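Local coordinates for glycosyl hydrolase family 2, TIM barrel domain protein (Parabacteroides merdae ATCC 43184, PDB 6DXU) that probably hydrolyses beta-glucuronides, releasing glucuronic acid, as a gut bacterial beta-glucuronidase of glycoside hydrolase family 2, at residues D[370-375]-D[414-419]; D[383-388]-D[420-425]; D[207-212]-D[301-306]. One frame throughout, in Å; residues are numbered along the deposited sequence.

Contact 1. Residues D[370-375]-D[414-419]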
loop_
_atom_site.group_PDB
_atom_site.type_symbol
_atom_site.label_atom_id
_atom_site.label_comp_id
_atom_site.label_asym_id
_atom_site.label_seq_id
_atom_site.Cartn_x
_atom_site.Cartn_y
_atom_site.Cartn_z
ATOM N N GLN D 370 -14.313 -30.035 8.319
ATOM C CA GLN D 370 -15.527 -30.335 7.576
ATOM C C GLN D 370 -16.727 -29.668 8.234
ATOM O O GLN D 370 -16.631 -29.115 9.328
ATOM C CB GLN D 370 -15.706 -31.855 7.442
ATOM C CG GLN D 370 -14.659 -32.433 6.484
ATOM C CD GLN D 370 -15.059 -33.764 5.868
ATOM O OE1 GLN D 370 -16.144 -34.291 6.129
ATOM N NE2 GLN D 370 -14.178 -34.311 5.038
ATOM N N SER D 371 -17.858 -29.682 7.519
ATOM C CA SER D 371 -19.094 -29.103 8.037
ATOM C C SER D 371 -19.364 -29.546 9.472
ATOM O O SER D 371 -19.206 -30.722 9.814
ATOM C CB SER D 371 -20.268 -29.533 7.155
ATOM O OG SER D 371 -21.495 -29.249 7.787
ATOM N N GLU D 372 -19.825 -28.610 10.306
ATOM C CA GLU D 372 -20.180 -28.984 11.672
ATOM C C GLU D 372 -21.320 -30.001 11.718
ATOM O O GLU D 372 -21.463 -30.702 12.721
ATOM C CB GLU D 372 -20.557 -27.758 12.509
ATOM C CG GLU D 372 -20.667 -28.100 14.018
ATOM C CD GLU D 372 -20.051 -27.058 14.936
ATOM O OE1 GLU D 372 -20.117 -25.854 14.608
ATOM O OE2 GLU D 372 -19.489 -27.445 15.984
ATOM N N ILE D 373 -22.141 -30.091 10.669
ATOM C CA ILE D 373 -23.152 -31.148 10.603
ATOM C C ILE D 373 -22.490 -32.520 10.692
ATOM O O ILE D 373 -22.986 -33.426 11.381
ATOM C CB ILE D 373 -23.988 -31.002 9.316
ATOM C CG1 ILE D 373 -24.808 -29.707 9.359
ATOM C CG2 ILE D 373 -24.906 -32.224 9.108
ATOM C CD1 ILE D 373 -25.367 -29.309 7.990
ATOM N N ILE D 374 -21.357 -32.688 10.006
ATOM C CA ILE D 374 -20.620 -33.947 10.058
ATOM C C ILE D 374 -20.129 -34.217 11.476
ATOM O O ILE D 374 -20.268 -35.328 12.001
ATOM C CB ILE D 374 -19.447 -33.927 9.064
ATOM C CG1 ILE D 374 -19.942 -33.771 7.620
ATOM C CG2 ILE D 374 -18.593 -35.204 9.215
ATOM C CD1 ILE D 374 -20.828 -34.942 7.134
ATOM N N LEU D 375 -19.555 -33.202 12.127
ATOM C CA LEU D 375 -19.051 -33.420 13.481
ATOM C C LEU D 375 -20.177 -33.771 14.438
ATOM O O LEU D 375 -20.015 -34.641 15.302
ATOM C CB LEU D 375 -18.292 -32.186 13.978
ATOM C CG LEU D 375 -17.012 -32.428 13.196
ATOM C CD1 LEU D 375 -16.860 -31.485 12.027
ATOM C CD2 LEU D 375 -15.788 -32.561 14.081
ATOM N N VAL D 414 -10.727 -24.150 17.907
ATOM C CA VAL D 414 -11.703 -23.324 18.614
ATOM C C VAL D 414 -13.125 -23.721 18.233
ATOM O O VAL D 414 -14.004 -23.843 19.095
ATOM C CB VAL D 414 -11.433 -21.832 18.333
ATOM C CG1 VAL D 414 -12.620 -20.978 18.755
ATOM C CG2 VAL D 414 -10.170 -21.374 19.060
ATOM N N GLN D 415 -13.374 -23.943 16.941
ATOM C CA GLN D 415 -14.743 -24.214 16.514
ATOM C C GLN D 415 -15.214 -25.622 16.874
ATOM O O GLN D 415 -16.394 -25.793 17.176
ATOM C CB GLN D 415 -14.891 -23.984 15.009
ATOM C CG GLN D 415 -14.826 -22.494 14.673
ATOM C CD GLN D 415 -14.661 -22.220 13.206
ATOM O OE1 GLN D 415 -14.963 -23.065 12.370
ATOM N NE2 GLN D 415 -14.192 -21.009 12.880
ATOM N N HIS D 416 -14.334 -26.630 16.861
ATOM C CA HIS D 416 -14.748 -28.020 17.084
ATOM C C HIS D 416 -14.293 -28.576 18.428
ATOM O O HIS D 416 -14.426 -29.784 18.667
ATOM C CB HIS D 416 -14.237 -28.910 15.948
ATOM C CG HIS D 416 -14.939 -28.663 14.651
ATOM N ND1 HIS D 416 -14.539 -29.233 13.459
ATOM C CD2 HIS D 416 -16.038 -27.923 14.367
ATOM C CE1 HIS D 416 -15.338 -28.820 12.491
ATOM N NE2 HIS D 416 -16.264 -28.038 13.015
ATOM N N HIS D 417 -13.801 -27.711 19.317
ATOM C CA HIS D 417 -13.257 -28.136 20.610
ATOM C C HIS D 417 -14.229 -28.988 21.415
ATOM O O HIS D 417 -13.811 -29.901 22.137
ATOM C CB HIS D 417 -12.888 -26.893 21.419
ATOM C CG HIS D 417 -12.600 -27.165 22.857
ATOM N ND1 HIS D 417 -13.580 -27.138 23.826
ATOM C CD2 HIS D 417 -11.434 -27.409 23.503
ATOM C CE1 HIS D 417 -13.037 -27.400 25.002
ATOM N NE2 HIS D 417 -11.734 -27.562 24.836
ATOM N N ASN D 418 -15.521 -28.679 21.352
ATOM C CA ASN D 418 -16.453 -29.319 22.275
ATOM C C ASN D 418 -16.880 -30.714 21.837
ATOM O O ASN D 418 -17.520 -31.418 22.633
ATOM C CB ASN D 418 -17.716 -28.460 22.472
ATOM C CG ASN D 418 -17.412 -27.061 23.016
ATOM O OD1 ASN D 418 -16.429 -26.853 23.723
ATOM N ND2 ASN D 418 -18.270 -26.097 22.677
ATOM N N HIS D 419 -16.575 -31.133 20.607
ATOM C CA HIS D 419 -17.076 -32.423 20.131
ATOM C C HIS D 419 -16.364 -33.590 20.804
ATOM O O HIS D 419 -15.161 -33.771 20.588
ATOM C CB HIS D 419 -16.915 -32.534 18.615
ATOM C CG HIS D 419 -17.765 -31.563 17.865
ATOM N ND1 HIS D 419 -19.129 -31.712 17.749
ATOM C CD2 HIS D 419 -17.453 -30.405 17.234
ATOM C CE1 HIS D 419 -19.620 -30.692 17.064
ATOM N NE2 HIS D 419 -18.625 -29.891 16.731
HETATM O O HOH W 1 -17.100 -26.717 10.611
HETATM O O HOH W 2 -17.803 -24.461 12.763
#
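E372 reaches across to H419. Its CG lies anti to the backbone N (chi1 -169°), and this torsion and a bend at chi2 carry the carboxylate across to the imidazole. H419 NE2 donates to E372 OE2 at 2.7 Å. The oxygen uses its anti lone pair, and it sits slightly tilted from the imidazole plane, which is 55° from the carboxylate plane. H419 ND1 bonds D379, so both ring nitrogens are held and the ring rotation is fixed. L375 lies over one face of this ring, with CB 3.6 Å from the ring centroid, a CH-pi contact. The contact sets the start of helix 372-381 against the H416-H419 type I turn that follows helix 399-416, on the outer, helical layer of the TIM barrel domain. The H416 and L375 side chains cross at about a right angle, and L375 CG packs over the H416 ring face, offset toward the rim. Q370 O meets the edge of the same ring at CE1, 3.4 Å away. A water joins Q370 O to H416 NE2, and H416 ND1 bonds E387. A second water donates to E372 OE1 over 3.3 Å and also to Q415 OE1, which bonds Q369 as well.

Contact 2. Residues D[383-388]-D[420-425]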
loop_
_atom_site.group_PDB
_atom_site.type_symbol
_atom_site.label_atom_id
_atom_site.label_comp_id
_atom_site.label_asym_id
_atom_site.label_seq_id
_atom_site.Cartn_x
_atom_site.Cartn_y
_atom_site.Cartn_z
ATOM N N ILE D 383 -18.574 -42.032 16.303
ATOM C CA ILE D 383 -17.455 -42.163 15.374
ATOM C C ILE D 383 -16.364 -41.208 15.841
ATOM O O ILE D 383 -16.568 -39.990 15.830
ATOM C CB ILE D 383 -17.861 -41.849 13.926
ATOM C CG1 ILE D 383 -18.985 -42.786 13.475
ATOM C CG2 ILE D 383 -16.636 -41.929 12.989
ATOM C CD1 ILE D 383 -19.546 -42.430 12.082
ATOM N N LEU D 384 -15.224 -41.752 16.273
ATOM C CA LEU D 384 -14.091 -40.923 16.668
ATOM C C LEU D 384 -13.508 -40.206 15.444
ATOM O O LEU D 384 -13.644 -40.666 14.306
ATOM C CB LEU D 384 -13.018 -41.773 17.346
ATOM C CG LEU D 384 -13.464 -42.393 18.678
ATOM C CD1 LEU D 384 -12.595 -43.593 19.050
ATOM C CD2 LEU D 384 -13.444 -41.337 19.770
ATOM N N VAL D 385 -12.836 -39.075 15.682
ATOM C CA VAL D 385 -12.484 -38.158 14.600
ATOM C C VAL D 385 -11.025 -37.712 14.675
ATOM O O VAL D 385 -10.540 -37.287 15.734
ATOM C CB VAL D 385 -13.410 -36.924 14.604
ATOM C CG1 VAL D 385 -12.855 -35.800 13.721
ATOM C CG2 VAL D 385 -14.799 -37.320 14.139
ATOM N N TRP D 386 -10.355 -37.775 13.522
ATOM C CA TRP D 386 -9.129 -37.050 13.203
ATOM C C TRP D 386 -9.506 -35.975 12.190
ATOM O O TRP D 386 -10.092 -36.282 11.137
ATOM C CB TRP D 386 -8.092 -38.036 12.657
ATOM C CG TRP D 386 -6.841 -37.561 11.918
ATOM C CD1 TRP D 386 -6.657 -36.405 11.179
ATOM C CD2 TRP D 386 -5.609 -38.297 11.804
ATOM N NE1 TRP D 386 -5.386 -36.383 10.642
ATOM C CE2 TRP D 386 -4.727 -37.528 11.004
ATOM C CE3 TRP D 386 -5.169 -39.522 12.303
ATOM C CZ2 TRP D 386 -3.439 -37.955 10.700
ATOM C CZ3 TRP D 386 -3.883 -39.935 12.007
ATOM C CH2 TRP D 386 -3.040 -39.165 11.208
ATOM N N GLU D 387 -9.241 -34.714 12.536
ATOM C CA GLU D 387 -9.555 -33.596 11.659
ATOM C C GLU D 387 -8.308 -32.740 11.493
ATOM O O GLU D 387 -7.669 -32.369 12.491
ATOM C CB GLU D 387 -10.733 -32.779 12.219
ATOM C CG GLU D 387 -11.366 -31.818 11.186
ATOM C CD GLU D 387 -12.576 -31.087 11.739
ATOM O OE1 GLU D 387 -12.603 -30.752 12.954
ATOM O OE2 GLU D 387 -13.511 -30.853 10.957
ATOM N N GLU D 388 -7.968 -32.396 10.241
ATOM C CA GLU D 388 -6.686 -31.756 9.956
ATOM C C GLU D 388 -6.861 -30.483 9.138
ATOM O O GLU D 388 -7.925 -30.233 8.568
ATOM C CB GLU D 388 -5.733 -32.707 9.210
ATOM C CG GLU D 388 -6.120 -33.045 7.774
ATOM C CD GLU D 388 -5.291 -34.221 7.225
ATOM O OE1 GLU D 388 -4.996 -35.154 8.003
ATOM O OE2 GLU D 388 -4.890 -34.183 6.040
ATOM N N PRO D 420 -17.056 -34.442 21.561
ATOM C CA PRO D 420 -16.358 -35.592 22.162
ATOM C C PRO D 420 -15.781 -36.548 21.126
ATOM O O PRO D 420 -14.814 -37.260 21.426
ATOM C CB PRO D 420 -17.440 -36.262 23.031
ATOM C CG PRO D 420 -18.733 -35.822 22.429
ATOM C CD PRO D 420 -18.483 -34.411 21.925
ATOM N N ALA D 421 -16.318 -36.568 19.906
ATOM C CA ALA D 421 -15.768 -37.452 18.877
ATOM C C ALA D 421 -14.304 -37.155 18.574
ATOM O O ALA D 421 -13.546 -38.070 18.234
ATOM C CB ALA D 421 -16.601 -37.344 17.594
ATOM N N VAL D 422 -13.882 -35.890 18.656
ATOM C CA VAL D 422 -12.546 -35.549 18.171
ATOM C C VAL D 422 -11.491 -36.053 19.148
ATOM O O VAL D 422 -11.536 -35.752 20.349
ATOM C CB VAL D 422 -12.411 -34.033 17.952
ATOM C CG1 VAL D 422 -11.001 -33.696 17.465
ATOM C CG2 VAL D 422 -13.474 -33.529 16.967
ATOM N N ILE D 423 -10.531 -36.818 18.632
ATOM C CA ILE D 423 -9.359 -37.223 19.402
ATOM C C ILE D 423 -8.052 -36.709 18.821
ATOM O O ILE D 423 -7.031 -36.751 19.523
ATOM C CB ILE D 423 -9.278 -38.757 19.538
ATOM C CG1 ILE D 423 -9.319 -39.390 18.136
ATOM C CG2 ILE D 423 -10.394 -39.259 20.438
ATOM C CD1 ILE D 423 -8.985 -40.895 18.098
ATOM N N ILE D 424 -8.013 -36.273 17.561
ATOM C CA ILE D 424 -6.762 -35.904 16.907
ATOM C C ILE D 424 -6.954 -34.627 16.102
ATOM O O ILE D 424 -7.892 -34.527 15.302
ATOM C CB ILE D 424 -6.246 -37.030 15.985
ATOM C CG1 ILE D 424 -5.652 -38.173 16.814
ATOM C CG2 ILE D 424 -5.208 -36.489 15.006
ATOM C CD1 ILE D 424 -5.359 -39.435 15.998
ATOM N N TRP D 425 -6.055 -33.667 16.294
ATOM C CA TRP D 425 -5.923 -32.536 15.381
ATOM C C TRP D 425 -4.737 -32.795 14.459
ATOM O O TRP D 425 -3.595 -32.904 14.920
ATOM C CB TRP D 425 -5.727 -31.223 16.134
ATOM C CG TRP D 425 -6.786 -30.864 17.173
ATOM C CD1 TRP D 425 -6.563 -30.656 18.516
ATOM C CD2 TRP D 425 -8.189 -30.617 16.961
ATOM N NE1 TRP D 425 -7.737 -30.307 19.143
ATOM C CE2 TRP D 425 -8.750 -30.280 18.221
ATOM C CE3 TRP D 425 -9.029 -30.651 15.833
ATOM C CZ2 TRP D 425 -10.105 -29.963 18.383
ATOM C CZ3 TRP D 425 -10.373 -30.348 15.991
ATOM C CH2 TRP D 425 -10.905 -30.019 17.261
#
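Strands 384-388 and 422-425 run parallel, their axes 4.7 Å apart at closest and 21° from aligned, and a beta bulge shifts the register by one between V385 and W386. At the bulge V385 O accepts from two amides in its carbonyl plane, I423 N at 2.9 Å and I424 N at 3.3 Å. V385 N donates to A421 O before the bulge, and E387 N to I424 O at 3.1 Å after it. W386 and I424 share one face of the sheet. I424 CG2 sits over the five-membered ring of W386, 3.8 Å from its centroid, as a CH-pi contact. I424 CD1 touches the same indole at CE3. On the other face V385 CG1 meets V422 CG2 at 4.0 Å. The second branch of V385, CG2, touches A421 CB in the loop before the strand. Further along the V385 face the E387 carboxylate lies nearly coplanar with the W425 indole. E387 OE1 comes to the ring edge at CZ3, 3.8 Å away, while it bonds H416. L384 CD2 meets I423 CG2 beside the bulge. The two strands are the ends of a right-handed beta-alpha-beta crossover through helix 399-416, and they stand side by side in the TIM barrel wall.

Contact 3. Residues D[207-212]-D[301-306]; sequences IHLESS and TEERFG
Apolar contacts dominate between I207-S212 and T301-G306. I207 and T301 reach toward each other tip to tip, with I207 CD1 3.7 Å from T301 CG2. The centre is L209. With CG anti to its carbonyl carbon (chi1 -52°), it directs CD1 into the angle between E303 and F305. L209 CD1 touches E303 CG at 3.6 Å and F305 CD1 at 3.8 Å. It approaches the F305 ring obliquely, and the two side chains cross at about a right angle. S211 CB also comes obliquely to that ring, 4.0 Å from F305 CD2.

The polar link between the strands is a water at the G306 end. It donates to G306 O at 2.6 Å and also pairs with S211 OG at 2.9 Å. The E303 chain bends at chi2 (87°). Its methylene part packs on L209, while its carboxylate accepts from N418 of the TIM barrel domain. T301 OG1 bonds P26 O.

The strands belong to different antiparallel sheets, each at a sheet edge within this chain. The axes of 207-212 and 301-305 come within 8.4 Å. This fits the face-to-face packing of the immunoglobulin-like beta-sandwich of family 2 enzymes. The chemistry implies that the sheets are held here mainly by apolar contacts, with the E303 carboxylate turned to a partner on the barrel and a water bridging S211 and G306.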
loop_
_atom_site.group_PDB
_atom_site.type_symbol
_atom_site.label_atom_id
_atom_site.label_comp_id
_atom_site.label_asym_id
_atom_site.label_seq_id
_atom_site.Cartn_x
_atom_site.Cartn_y
_atom_site.Cartn_z
ATOM N N ILE D 207 -18.716 -20.473 23.009
ATOM C CA ILE D 207 -19.017 -21.286 24.190
ATOM C C ILE D 207 -18.051 -22.456 24.187
ATOM O O ILE D 207 -18.091 -23.290 23.275
ATOM C CB ILE D 207 -20.468 -21.798 24.201
ATOM C CG1 ILE D 207 -21.445 -20.622 24.214
ATOM C CG2 ILE D 207 -20.700 -22.707 25.435
ATOM C CD1 ILE D 207 -22.874 -21.019 23.933
ATOM N N HIS D 208 -17.195 -22.532 25.197
ATOM C CA HIS D 208 -16.228 -23.621 25.304
ATOM C C HIS D 208 -16.528 -24.455 26.538
ATOM O O HIS D 208 -16.566 -23.928 27.653
ATOM C CB HIS D 208 -14.798 -23.087 25.334
ATOM C CG HIS D 208 -14.264 -22.777 23.973
ATOM N ND1 HIS D 208 -13.509 -21.659 23.696
ATOM C CD2 HIS D 208 -14.399 -23.442 22.800
ATOM C CE1 HIS D 208 -13.194 -21.651 22.411
ATOM N NE2 HIS D 208 -13.718 -22.725 21.846
ATOM N N LEU D 209 -16.748 -25.747 26.333
ATOM C CA LEU D 209 -17.055 -26.689 27.404
ATOM C C LEU D 209 -15.824 -27.560 27.608
ATOM O O LEU D 209 -15.540 -28.435 26.791
ATOM C CB LEU D 209 -18.272 -27.536 27.047
ATOM C CG LEU D 209 -19.493 -26.725 26.617
ATOM C CD1 LEU D 209 -20.639 -27.645 26.241
ATOM C CD2 LEU D 209 -19.909 -25.767 27.722
ATOM N N GLU D 210 -15.073 -27.304 28.676
ATOM C CA GLU D 210 -13.892 -28.099 28.995
ATOM C C GLU D 210 -14.322 -29.237 29.900
ATOM O O GLU D 210 -14.710 -28.997 31.041
ATOM C CB GLU D 210 -12.812 -27.287 29.694
ATOM C CG GLU D 210 -11.928 -26.450 28.839
ATOM C CD GLU D 210 -10.867 -25.773 29.690
ATOM O OE1 GLU D 210 -11.207 -24.782 30.354
ATOM O OE2 GLU D 210 -9.713 -26.254 29.729
ATOM N N SER D 211 -14.300 -30.460 29.385
ATOM C CA SER D 211 -14.671 -31.636 30.159
ATOM C C SER D 211 -13.446 -32.515 30.360
ATOM O O SER D 211 -12.632 -32.677 29.446
ATOM C CB SER D 211 -15.781 -32.425 29.472
ATOM O OG SER D 211 -15.389 -32.793 28.168
ATOM N N SER D 212 -13.317 -33.063 31.568
ATOM C CA SER D 212 -12.253 -33.992 31.921
ATOM C C SER D 212 -12.843 -35.094 32.783
ATOM O O SER D 212 -13.880 -34.915 33.431
ATOM C CB SER D 212 -11.093 -33.310 32.648
ATOM O OG SER D 212 -11.552 -32.583 33.771
ATOM N N THR D 301 -29.362 -20.560 24.214
ATOM C CA THR D 301 -28.755 -21.445 23.239
ATOM C C THR D 301 -28.218 -22.655 23.981
ATOM O O THR D 301 -28.079 -22.643 25.206
ATOM C CB THR D 301 -27.653 -20.726 22.431
ATOM O OG1 THR D 301 -27.195 -21.577 21.377
ATOM C CG2 THR D 301 -26.476 -20.309 23.319
ATOM N N GLU D 302 -27.910 -23.711 23.240
ATOM C CA GLU D 302 -27.406 -24.895 23.909
ATOM C C GLU D 302 -26.230 -25.458 23.132
ATOM O O GLU D 302 -26.036 -25.179 21.949
ATOM C CB GLU D 302 -28.482 -25.970 24.105
ATOM C CG GLU D 302 -29.144 -26.456 22.854
ATOM C CD GLU D 302 -30.148 -27.567 23.148
ATOM O OE1 GLU D 302 -31.142 -27.302 23.856
ATOM O OE2 GLU D 302 -29.926 -28.711 22.691
ATOM N N GLU D 303 -25.418 -26.217 23.849
ATOM C CA GLU D 303 -24.218 -26.829 23.316
ATOM C C GLU D 303 -24.066 -28.180 23.988
ATOM O O GLU D 303 -24.271 -28.303 25.198
ATOM C CB GLU D 303 -22.991 -25.941 23.568
ATOM C CG GLU D 303 -21.710 -26.481 22.975
ATOM C CD GLU D 303 -21.515 -26.063 21.525
ATOM O OE1 GLU D 303 -22.401 -25.369 20.971
ATOM O OE2 GLU D 303 -20.471 -26.428 20.943
ATOM N N ARG D 304 -23.712 -29.188 23.206
ATOM C CA ARG D 304 -23.596 -30.549 23.689
ATOM C C ARG D 304 -22.133 -30.905 23.914
ATOM O O ARG D 304 -21.221 -30.306 23.339
ATOM C CB ARG D 304 -24.235 -31.519 22.695
ATOM C CG ARG D 304 -25.732 -31.308 22.513
ATOM C CD ARG D 304 -26.338 -32.366 21.604
ATOM N NE ARG D 304 -25.552 -32.562 20.387
ATOM C CZ ARG D 304 -25.878 -33.418 19.420
ATOM N NH1 ARG D 304 -26.977 -34.156 19.530
ATOM N NH2 ARG D 304 -25.107 -33.545 18.346
ATOM N N PHE D 305 -21.915 -31.893 24.773
ATOM C CA PHE D 305 -20.570 -32.377 25.045
ATOM C C PHE D 305 -20.681 -33.794 25.586
ATOM O O PHE D 305 -21.771 -34.264 25.915
ATOM C CB PHE D 305 -19.834 -31.451 26.025
ATOM C CG PHE D 305 -20.302 -31.580 27.458
ATOM C CD1 PHE D 305 -21.450 -30.922 27.885
ATOM C CD2 PHE D 305 -19.595 -32.352 28.370
ATOM C CE1 PHE D 305 -21.886 -31.025 29.203
ATOM C CE2 PHE D 305 -20.037 -32.469 29.693
ATOM C CZ PHE D 305 -21.174 -31.797 30.100
ATOM N N GLY D 306 -19.545 -34.466 25.682
ATOM C CA GLY D 306 -19.522 -35.815 26.219
ATOM C C GLY D 306 -18.298 -36.036 27.079
ATOM O O GLY D 306 -17.264 -35.390 26.901
HETATM O O HOH W 3 -14.674 -35.080 26.523
#

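In the fold
Contacts 1 and 2 lie in the TIM barrel domain, with centres 9 Å apart. E387 joins them: its OE1 is 2.5 Å from H416 ND1 and its OE2 is 2.9 Å from Q370 N, both probable hydrogen bonds. One strand carboxylate thus grips both segments of contact 1. Contact 3 belongs to the preceding beta-sandwich, 12 Å from contact 1 and 16 Å from contact 2 between centres. N418 bridges the domains, with ND2 2.8 Å from E303 OE2 and OD1 2.9 Å from L209 N. P420 of contact 2 packs on G306. A bound bicine lies about 9 Å from the F305 side chain.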